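Local atomic coordinates of OmpT protein (Vibrio cholerae serotype O1, PDB entry 6EHD), a protein that probably works as a non-specific diffusion porin, a membrane beta barrel that lets ions and small solutes cross the outer membrane. Residues A[97-102]-A[207-212]; A[232-237]-A[250-255]; A[268-273]-A[284-289]. The protein carries 1 engineered substitution. All coordinates share one frame; numbering follows the deposited sequence.

Interaction 1 (A[97-102]-A[207-212]). With C8E ((hydroxyethyloxy)tri(ethyloxy)octane), chain G.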
# COMPACT_ATOMS: atom_id res chain seq x y z
N ALA A 97 -9.12 0.35 4.83
CA ALA A 97 -9.88 -0.85 5.16
C ALA A 97 -9.82 -1.91 4.02
O ALA A 97 -10.81 -2.24 3.38
CB ALA A 97 -11.36 -0.50 5.55
N ASP A 98 -8.62 -2.49 3.86
CA ASP A 98 -8.38 -3.66 3.06
C ASP A 98 -7.59 -4.69 3.92
O ASP A 98 -6.43 -4.32 4.36
CB ASP A 98 -7.58 -3.35 1.73
CG ASP A 98 -6.95 -4.65 1.10
OD1 ASP A 98 -7.61 -5.74 1.15
OD2 ASP A 98 -5.80 -4.59 0.59
N TYR A 99 -8.19 -5.84 4.24
CA TYR A 99 -7.62 -6.83 5.12
C TYR A 99 -7.23 -8.10 4.36
O TYR A 99 -6.92 -9.11 4.97
CB TYR A 99 -8.58 -7.15 6.25
CG TYR A 99 -8.99 -5.91 7.05
CD1 TYR A 99 -8.06 -4.94 7.46
CD2 TYR A 99 -10.31 -5.71 7.36
CE1 TYR A 99 -8.47 -3.76 8.09
CE2 TYR A 99 -10.74 -4.53 8.01
CZ TYR A 99 -9.82 -3.59 8.42
OH TYR A 99 -10.29 -2.43 9.11
N SER A 100 -7.15 -8.01 3.03
CA SER A 100 -6.80 -9.19 2.20
C SER A 100 -5.28 -9.50 2.13
O SER A 100 -4.41 -8.67 2.49
CB SER A 100 -7.33 -8.93 0.76
OG SER A 100 -6.58 -7.92 0.07
N TYR A 101 -4.96 -10.72 1.63
CA TYR A 101 -3.59 -11.18 1.34
C TYR A 101 -3.24 -11.12 -0.17
O TYR A 101 -2.08 -11.14 -0.50
CB TYR A 101 -3.40 -12.62 1.84
CG TYR A 101 -3.02 -12.73 3.25
CD1 TYR A 101 -1.69 -12.70 3.62
CD2 TYR A 101 -3.98 -12.91 4.25
CE1 TYR A 101 -1.35 -12.73 4.99
CE2 TYR A 101 -3.63 -13.01 5.60
CZ TYR A 101 -2.27 -12.94 5.96
OH TYR A 101 -1.89 -13.01 7.32
N PHE A 102 -4.22 -10.99 -1.09
CA PHE A 102 -4.02 -11.02 -2.54
C PHE A 102 -4.75 -10.01 -3.43
O PHE A 102 -4.14 -9.37 -4.28
CB PHE A 102 -4.34 -12.43 -3.15
CG PHE A 102 -3.41 -13.54 -2.76
CD1 PHE A 102 -2.19 -13.64 -3.34
CD2 PHE A 102 -3.82 -14.49 -1.77
CE1 PHE A 102 -1.33 -14.72 -2.99
CE2 PHE A 102 -2.97 -15.59 -1.47
CZ PHE A 102 -1.74 -15.67 -2.09
N ASP A 207 -13.95 -10.38 19.35
CA ASP A 207 -13.09 -11.07 18.38
C ASP A 207 -13.25 -10.48 16.96
O ASP A 207 -12.63 -11.03 16.03
CB ASP A 207 -13.49 -12.57 18.35
CG ASP A 207 -13.06 -13.32 19.65
OD1 ASP A 207 -12.00 -13.02 20.14
OD2 ASP A 207 -13.81 -14.16 20.10
N ALA A 208 -14.06 -9.41 16.79
CA ALA A 208 -14.35 -8.82 15.46
C ALA A 208 -13.66 -7.49 15.23
O ALA A 208 -13.49 -6.68 16.19
CB ALA A 208 -15.87 -8.69 15.22
N LEU A 209 -13.31 -7.21 13.96
CA LEU A 209 -12.82 -5.88 13.54
C LEU A 209 -13.64 -5.50 12.33
O LEU A 209 -13.82 -6.35 11.43
CB LEU A 209 -11.33 -5.97 13.17
CG LEU A 209 -10.75 -4.76 12.42
CD1 LEU A 209 -10.77 -3.58 13.38
CD2 LEU A 209 -9.33 -5.06 11.91
N ILE A 210 -14.24 -4.29 12.32
CA ILE A 210 -14.95 -3.83 11.06
C ILE A 210 -14.40 -2.48 10.65
O ILE A 210 -14.21 -1.58 11.50
CB ILE A 210 -16.47 -3.68 11.27
CG1 ILE A 210 -17.02 -5.06 11.73
CG2 ILE A 210 -17.13 -3.30 9.95
CD1 ILE A 210 -18.55 -5.14 11.91
N GLY A 211 -14.11 -2.31 9.36
CA GLY A 211 -13.57 -1.07 8.87
C GLY A 211 -14.29 -0.54 7.64
O GLY A 211 -14.72 -1.33 6.76
N VAL A 212 -14.31 0.80 7.53
CA VAL A 212 -14.82 1.49 6.36
C VAL A 212 -13.86 2.60 5.96
O VAL A 212 -13.45 3.41 6.80
CB VAL A 212 -16.28 2.10 6.60
CG1 VAL A 212 -16.75 2.84 5.36
CG2 VAL A 212 -17.22 1.00 7.03
C11 C8E G . -4.80 -7.94 8.16
O12 C8E G . -3.83 -8.71 7.39
C13 C8E G . -3.68 -8.17 6.05
C14 C8E G . -2.52 -8.83 5.30
O15 C8E G . -1.34 -8.37 6.01
C16 C8E G . -0.20 -9.19 6.03
C17 C8E G . 0.42 -8.84 4.76
O18 C8E G . 1.79 -8.47 4.87
C19 C8E G . 2.66 -8.25 3.75
C20 C8E G . 3.32 -7.08 2.92
O21 C8E G . 3.96 -7.34 1.56
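Tyr99 carries its CG anti to its own carbonyl carbon (chi1 -56°), and Leu209 answers with CG anti to its backbone N (chi1 167°). The two side chains cross at about a right angle. The touching branch is CD2 of Leu209. It sits over one face of the ring, displaced from the centre toward the phenolic rim, and approaches CZ of Tyr99 at 3.8 Å in a CH-pi contact. The hydroxyl end reaches on to the backbone of the strand: Tyr99 OH lies 3.6 Å from CA of Gly211, whose lack of a side chain lets the phenol come this close, and Gly211 N lies at the ring's edge. The same hydroxyl is hydrogen-bonded to Glu202, on the neighbouring strand 184-205. Ala97 CB packs on the strand backbone, 3.6 Å from Gly211 C, while Ala97 N bonds to Thr213.

The loop is shaped by an Asx turn. OD1 of Asp98 takes two donors from Ser100: the backbone N at 3.0 Å, arriving well above the carboxylate plane, and OG at 2.6 Å, on the syn lone pair. OD2 is held by Tyr95, so both carboxylate oxygens have partners. Beyond the turn, the detergent C8E of chain G touches the loop at Tyr99, Ser100 and Tyr101; its C13 is 3.5 Å from Tyr99 O, and its C14 lies 4.0 Å above the centre of the Tyr101 ring.

Apolar packing on Leu209 and Gly211, with polar ties at both Tyr99 OH and Ala97 N, thus seats an irregular loop against the inner wall of the barrel. This is consistent with the inward-folded constriction loop L3 of Gram-negative porins, which narrows the pore.

Interaction 2 (A[232-237]-A[250-255]). With C8E ((hydroxyethyloxy)tri(ethyloxy)octane), chain E.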
# COMPACT_ATOMS: atom_id res chain seq x y z
N ALA A 232 -14.73 6.25 -4.09
CA ALA A 232 -14.48 4.84 -3.70
C ALA A 232 -14.92 4.55 -2.27
O ALA A 232 -14.76 5.45 -1.39
CB ALA A 232 -12.97 4.52 -3.86
N ILE A 233 -15.52 3.38 -2.07
CA ILE A 233 -15.88 2.91 -0.75
C ILE A 233 -15.31 1.46 -0.58
O ILE A 233 -15.44 0.62 -1.47
CB ILE A 233 -17.38 2.95 -0.46
CG1 ILE A 233 -17.68 2.54 0.99
CG2 ILE A 233 -18.18 2.09 -1.45
CD1 ILE A 233 -19.14 2.61 1.45
N SER A 234 -14.75 1.20 0.61
CA SER A 234 -14.26 -0.12 1.03
C SER A 234 -14.88 -0.44 2.41
O SER A 234 -14.84 0.39 3.36
CB SER A 234 -12.71 -0.10 1.15
OG SER A 234 -12.10 0.32 -0.08
N VAL A 235 -15.54 -1.62 2.51
CA VAL A 235 -16.21 -2.14 3.73
C VAL A 235 -15.61 -3.52 3.98
O VAL A 235 -15.80 -4.41 3.16
CB VAL A 235 -17.74 -2.24 3.56
CG1 VAL A 235 -18.32 -2.55 4.89
CG2 VAL A 235 -18.27 -0.94 3.07
N ALA A 236 -14.99 -3.74 5.10
CA ALA A 236 -14.23 -5.02 5.30
C ALA A 236 -14.24 -5.39 6.79
O ALA A 236 -14.45 -4.57 7.68
CB ALA A 236 -12.79 -4.92 4.78
N GLY A 237 -13.94 -6.67 7.06
CA GLY A 237 -13.81 -7.13 8.46
C GLY A 237 -13.00 -8.40 8.64
O GLY A 237 -12.75 -9.14 7.66
N GLY A 250 -14.15 -8.65 2.34
CA GLY A 250 -14.40 -7.22 2.02
C GLY A 250 -15.13 -7.04 0.72
O GLY A 250 -15.17 -7.94 -0.15
N TYR A 251 -15.74 -5.85 0.64
CA TYR A 251 -16.48 -5.35 -0.57
C TYR A 251 -15.95 -3.96 -0.91
O TYR A 251 -15.90 -3.05 -0.03
CB TYR A 251 -17.98 -5.25 -0.20
CG TYR A 251 -18.85 -4.52 -1.27
CD1 TYR A 251 -19.26 -5.18 -2.44
CD2 TYR A 251 -19.12 -3.17 -1.15
CE1 TYR A 251 -19.97 -4.52 -3.44
CE2 TYR A 251 -19.86 -2.50 -2.14
CZ TYR A 251 -20.28 -3.18 -3.28
OH TYR A 251 -21.02 -2.47 -4.27
N GLU A 252 -15.55 -3.77 -2.17
CA GLU A 252 -14.95 -2.57 -2.66
C GLU A 252 -15.67 -2.09 -3.94
O GLU A 252 -15.79 -2.86 -4.94
CB GLU A 252 -13.45 -2.79 -2.99
CG GLU A 252 -12.67 -3.29 -1.78
CD GLU A 252 -11.20 -3.70 -2.00
OE1 GLU A 252 -10.75 -3.82 -3.18
OE2 GLU A 252 -10.44 -3.80 -0.95
N TYR A 253 -16.13 -0.84 -3.92
CA TYR A 253 -16.81 -0.26 -5.14
C TYR A 253 -16.18 1.09 -5.51
O TYR A 253 -16.01 1.96 -4.62
CB TYR A 253 -18.28 -0.08 -4.79
CG TYR A 253 -19.10 0.55 -5.94
CD1 TYR A 253 -19.42 -0.21 -7.09
CD2 TYR A 253 -19.37 1.94 -5.96
CE1 TYR A 253 -20.14 0.36 -8.18
CE2 TYR A 253 -20.11 2.51 -7.05
CZ TYR A 253 -20.46 1.72 -8.13
OH TYR A 253 -21.11 2.35 -9.21
N VAL A 254 -15.84 1.27 -6.80
CA VAL A 254 -15.19 2.47 -7.28
C VAL A 254 -15.97 2.97 -8.55
O VAL A 254 -16.32 2.13 -9.43
CB VAL A 254 -13.74 2.27 -7.66
CG1 VAL A 254 -13.12 3.60 -8.12
CG2 VAL A 254 -12.97 1.66 -6.45
N MET A 255 -16.34 4.24 -8.55
CA MET A 255 -16.90 4.93 -9.83
C MET A 255 -15.91 5.92 -10.40
O MET A 255 -15.27 6.66 -9.65
CB MET A 255 -18.29 5.54 -9.58
CG MET A 255 -18.56 6.56 -8.50
SD MET A 255 -20.34 6.65 -7.88
CE MET A 255 -21.32 5.67 -8.98
C1 C8E E . -21.05 2.19 5.54
C2 C8E E . -21.41 0.73 5.24
C3 C8E E . -21.91 0.62 3.82
C4 C8E E . -22.66 -0.68 3.52
C5 C8E E . -22.23 -1.24 2.16
C6 C8E E . -22.82 -0.65 0.90
C7 C8E E . -21.85 0.19 0.05
C8 C8E E . -22.42 0.39 -1.38
O9 C8E E . -22.12 1.56 -2.17
C10 C8E E . -23.12 2.45 -2.64
C11 C8E E . -22.83 2.84 -4.05
O12 C8E E . -23.45 1.77 -4.74
C13 C8E E . -23.74 1.80 -6.15
C14 C8E E . -23.79 0.39 -6.76
O15 C8E E . -24.40 -0.59 -5.87
C16 C8E E . -24.66 -1.89 -6.49
C17 C8E E . -25.39 -2.93 -5.61
O18 C8E E . -24.77 -2.96 -4.32
C19 C8E E . -24.83 -4.06 -3.38
C20 C8E E . -24.75 -3.49 -1.95
O21 C8E E . -23.60 -3.88 -1.22
O HOH W 1 -9.80 -1.03 -1.01
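Ile233 and Tyr253 form one hydrogen-bonded antiparallel pair and Val235 and Tyr251 the other, each with two nearly straight backbone bonds, such as Tyr253 N to Ile233 O at 2.9 Å. Between them Ser234 faces Glu252 in a non-hydrogen-bonded pair, where CA of Glu252 directs its hydrogen at Ile233 O, 3.4 Å away.

On the outward face, CG2 of Ile233, wedged between N and carbonyl carbon, rests 4.0 Å from CB of Tyr253. Detergent C8E of chain E lies across this face: its C7 is 3.9 Å from CD1 of Ile233, and C14 lies 3.8 Å above the Tyr253 ring plane, toward the rim. Tyr253 OH bonds to Asp265.

Inward, CG of Glu252 passes 4.0 Å from OG of Ser234, and a water bridges the pair, 2.8 Å from Ser234 OG and weakly bound to Glu252 OE2. The carboxylate is further fixed by Thr106 at OE1 and Gly105 N at OE2.

The outer face is therefore greasy and aromatic, suited to lipid or detergent. The inner one is mostly small or apolar, with a polar spot at Ser234 and Glu252 that holds one water; there the N-H of Gly105 may favour the glutamate anion, though the nearby Asp98 carboxylate would work the other way.

Interaction 3 (A[268-273]-A[284-289])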
# COMPACT_ATOMS: atom_id res chain seq x y z
N LEU A 268 -15.02 -5.28 -6.37
CA LEU A 268 -14.11 -6.38 -5.95
C LEU A 268 -14.60 -6.91 -4.64
O LEU A 268 -14.79 -6.13 -3.68
CB LEU A 268 -12.61 -5.90 -5.92
CG LEU A 268 -11.46 -6.87 -5.61
CD1 LEU A 268 -11.50 -7.41 -4.21
CD2 LEU A 268 -11.41 -8.02 -6.59
N VAL A 269 -14.87 -8.23 -4.55
CA VAL A 269 -15.23 -8.86 -3.28
C VAL A 269 -14.17 -9.96 -2.98
O VAL A 269 -13.75 -10.71 -3.89
CB VAL A 269 -16.65 -9.53 -3.35
CG1 VAL A 269 -16.96 -10.23 -2.05
CG2 VAL A 269 -17.74 -8.45 -3.62
N TYR A 270 -13.77 -10.11 -1.71
CA TYR A 270 -12.84 -11.18 -1.31
C TYR A 270 -13.35 -11.87 -0.07
O TYR A 270 -14.03 -11.25 0.78
CB TYR A 270 -11.34 -10.69 -1.19
CG TYR A 270 -11.10 -9.60 -0.15
CD1 TYR A 270 -10.99 -9.88 1.23
CD2 TYR A 270 -11.08 -8.24 -0.56
CE1 TYR A 270 -10.81 -8.83 2.13
CE2 TYR A 270 -10.92 -7.19 0.34
CZ TYR A 270 -10.80 -7.48 1.69
OH TYR A 270 -10.66 -6.42 2.58
N LEU A 271 -12.99 -13.17 0.08
CA LEU A 271 -13.26 -13.92 1.31
C LEU A 271 -12.04 -14.88 1.53
O LEU A 271 -11.59 -15.49 0.56
CB LEU A 271 -14.49 -14.86 1.05
CG LEU A 271 -14.97 -15.83 2.13
CD1 LEU A 271 -15.25 -15.23 3.50
CD2 LEU A 271 -16.23 -16.64 1.74
N GLY A 272 -11.51 -14.94 2.73
CA GLY A 272 -10.33 -15.81 2.97
C GLY A 272 -10.19 -16.24 4.38
O GLY A 272 -10.99 -15.91 5.30
N VAL A 273 -9.14 -17.09 4.59
CA VAL A 273 -8.84 -17.61 5.86
C VAL A 273 -7.32 -17.59 6.09
O VAL A 273 -6.57 -17.85 5.15
CB VAL A 273 -9.34 -19.09 6.02
CG1 VAL A 273 -8.82 -20.00 5.00
CG2 VAL A 273 -9.04 -19.64 7.40
N TYR A 284 -2.35 -19.09 4.26
CA TYR A 284 -3.63 -18.43 3.96
C TYR A 284 -4.19 -18.86 2.58
O TYR A 284 -3.44 -19.25 1.66
CB TYR A 284 -3.43 -16.86 3.95
CG TYR A 284 -2.11 -16.37 3.42
CD1 TYR A 284 -0.99 -16.28 4.23
CD2 TYR A 284 -1.95 -16.06 2.11
CE1 TYR A 284 0.25 -15.90 3.76
CE2 TYR A 284 -0.71 -15.60 1.62
CZ TYR A 284 0.42 -15.58 2.44
OH TYR A 284 1.65 -15.14 1.91
N ALA A 285 -5.53 -18.74 2.43
CA ALA A 285 -6.18 -19.04 1.18
C ALA A 285 -7.33 -18.01 0.96
O ALA A 285 -8.06 -17.71 1.95
CB ALA A 285 -6.80 -20.45 1.26
N GLU A 286 -7.48 -17.58 -0.28
CA GLU A 286 -8.42 -16.53 -0.58
C GLU A 286 -9.11 -16.71 -1.91
O GLU A 286 -8.51 -17.09 -2.92
CB GLU A 286 -7.57 -15.16 -0.61
CG GLU A 286 -8.39 -13.87 -0.69
CD GLU A 286 -7.42 -12.63 -0.53
OE1 GLU A 286 -6.73 -12.63 0.55
OE2 GLU A 286 -7.40 -11.78 -1.44
N TYR A 287 -10.38 -16.29 -1.94
CA TYR A 287 -11.15 -16.15 -3.21
C TYR A 287 -11.44 -14.65 -3.46
O TYR A 287 -11.84 -13.92 -2.52
CB TYR A 287 -12.48 -16.86 -3.00
CG TYR A 287 -13.54 -16.58 -4.07
CD1 TYR A 287 -13.30 -16.87 -5.41
CD2 TYR A 287 -14.73 -15.89 -3.75
CE1 TYR A 287 -14.29 -16.59 -6.42
CE2 TYR A 287 -15.69 -15.56 -4.75
CZ TYR A 287 -15.47 -15.94 -6.07
OH TYR A 287 -16.46 -15.67 -7.05
N GLY A 288 -11.24 -14.24 -4.70
CA GLY A 288 -11.54 -12.90 -5.20
C GLY A 288 -12.48 -12.90 -6.44
O GLY A 288 -12.18 -13.57 -7.41
N TYR A 289 -13.57 -12.10 -6.37
CA TYR A 289 -14.52 -11.90 -7.51
C TYR A 289 -14.40 -10.44 -7.97
O TYR A 289 -14.56 -9.50 -7.11
CB TYR A 289 -15.93 -12.20 -7.04
CG TYR A 289 -16.94 -11.79 -8.13
CD1 TYR A 289 -17.21 -12.64 -9.21
CD2 TYR A 289 -17.53 -10.54 -8.10
CE1 TYR A 289 -18.12 -12.24 -10.21
CE2 TYR A 289 -18.47 -10.14 -9.11
CZ TYR A 289 -18.75 -11.01 -10.14
OH TYR A 289 -19.63 -10.63 -11.15
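Tyr284 meets Val273 first, its CA 3.2 Å from Val273 O in a CA-H...O contact; its ring turns away to stack on Tyr101, and its hydroxyl bonds to Glu20. Ala285 then exchanges two backbone hydrogen bonds with Val273, and Ala285 O, besides accepting Val273 N at 2.9 Å, lies 3.1 Å from CA of Gly272.

Glu286 faces Gly272. Its CG, anti to the backbone N (chi1 -171°), passes 3.8 Å from Leu271 O, and the extended chain carries OE2 obliquely to the Tyr270 ring, 4.1 Å from Tyr270 CB. Tyr248 OH binds OE1 and the N of Phe103 binds OE2, so the buried carboxylate is well satisfied.

Tyr287 pairs with Leu271 through two more bonds, both 2.9 Å between N and O, and its ring points to the other face, where OH reaches Asn315. Gly288 and Tyr270 form a non-hydrogen-bonded pair, with CA of Gly288 3.4 Å from Val269 O. The hydroxyl of Tyr270 bonds to Tyr99 in the loop.

Tyr289 closes the series with Val269: Tyr289 N reaches Val269 O at 2.8 Å, while CD2 of Leu268 approaches Tyr289 O from the inner side.

With N-to-C directions 165° apart, the two segments are antiparallel and belong to a transmembrane hairpin of the porin barrel, with Tyr270 and Glu286 inside and Leu271, Tyr287 and Tyr289 on the outer surface.

How the interactions relate
The three contacts lie on one side of the barrel, with centres 11 to 14 Å apart; interactions 2 and 3 pair neighbouring wall strands, and interaction 1 lays the loop on the wall. Interaction 1 meets interaction 2 where Gly211 N reaches Ala236 O at 2.8 Å, linking strands 208-221 and 227-242. Interaction 2 continues into interaction 3 through Glu252 N and Leu268 O, 2.9 Å apart. Loop 97-102 touches both: the Tyr99 ring packs on CB of Ala236, Tyr99 N lies 3.0 Å from Tyr270 OH, and Tyr101 N lies 2.8 Å from Glu286 OE1. Interactions 2 and 3 thus supply inner wall against which interaction 1 holds the loop. All three are away from the calcium site.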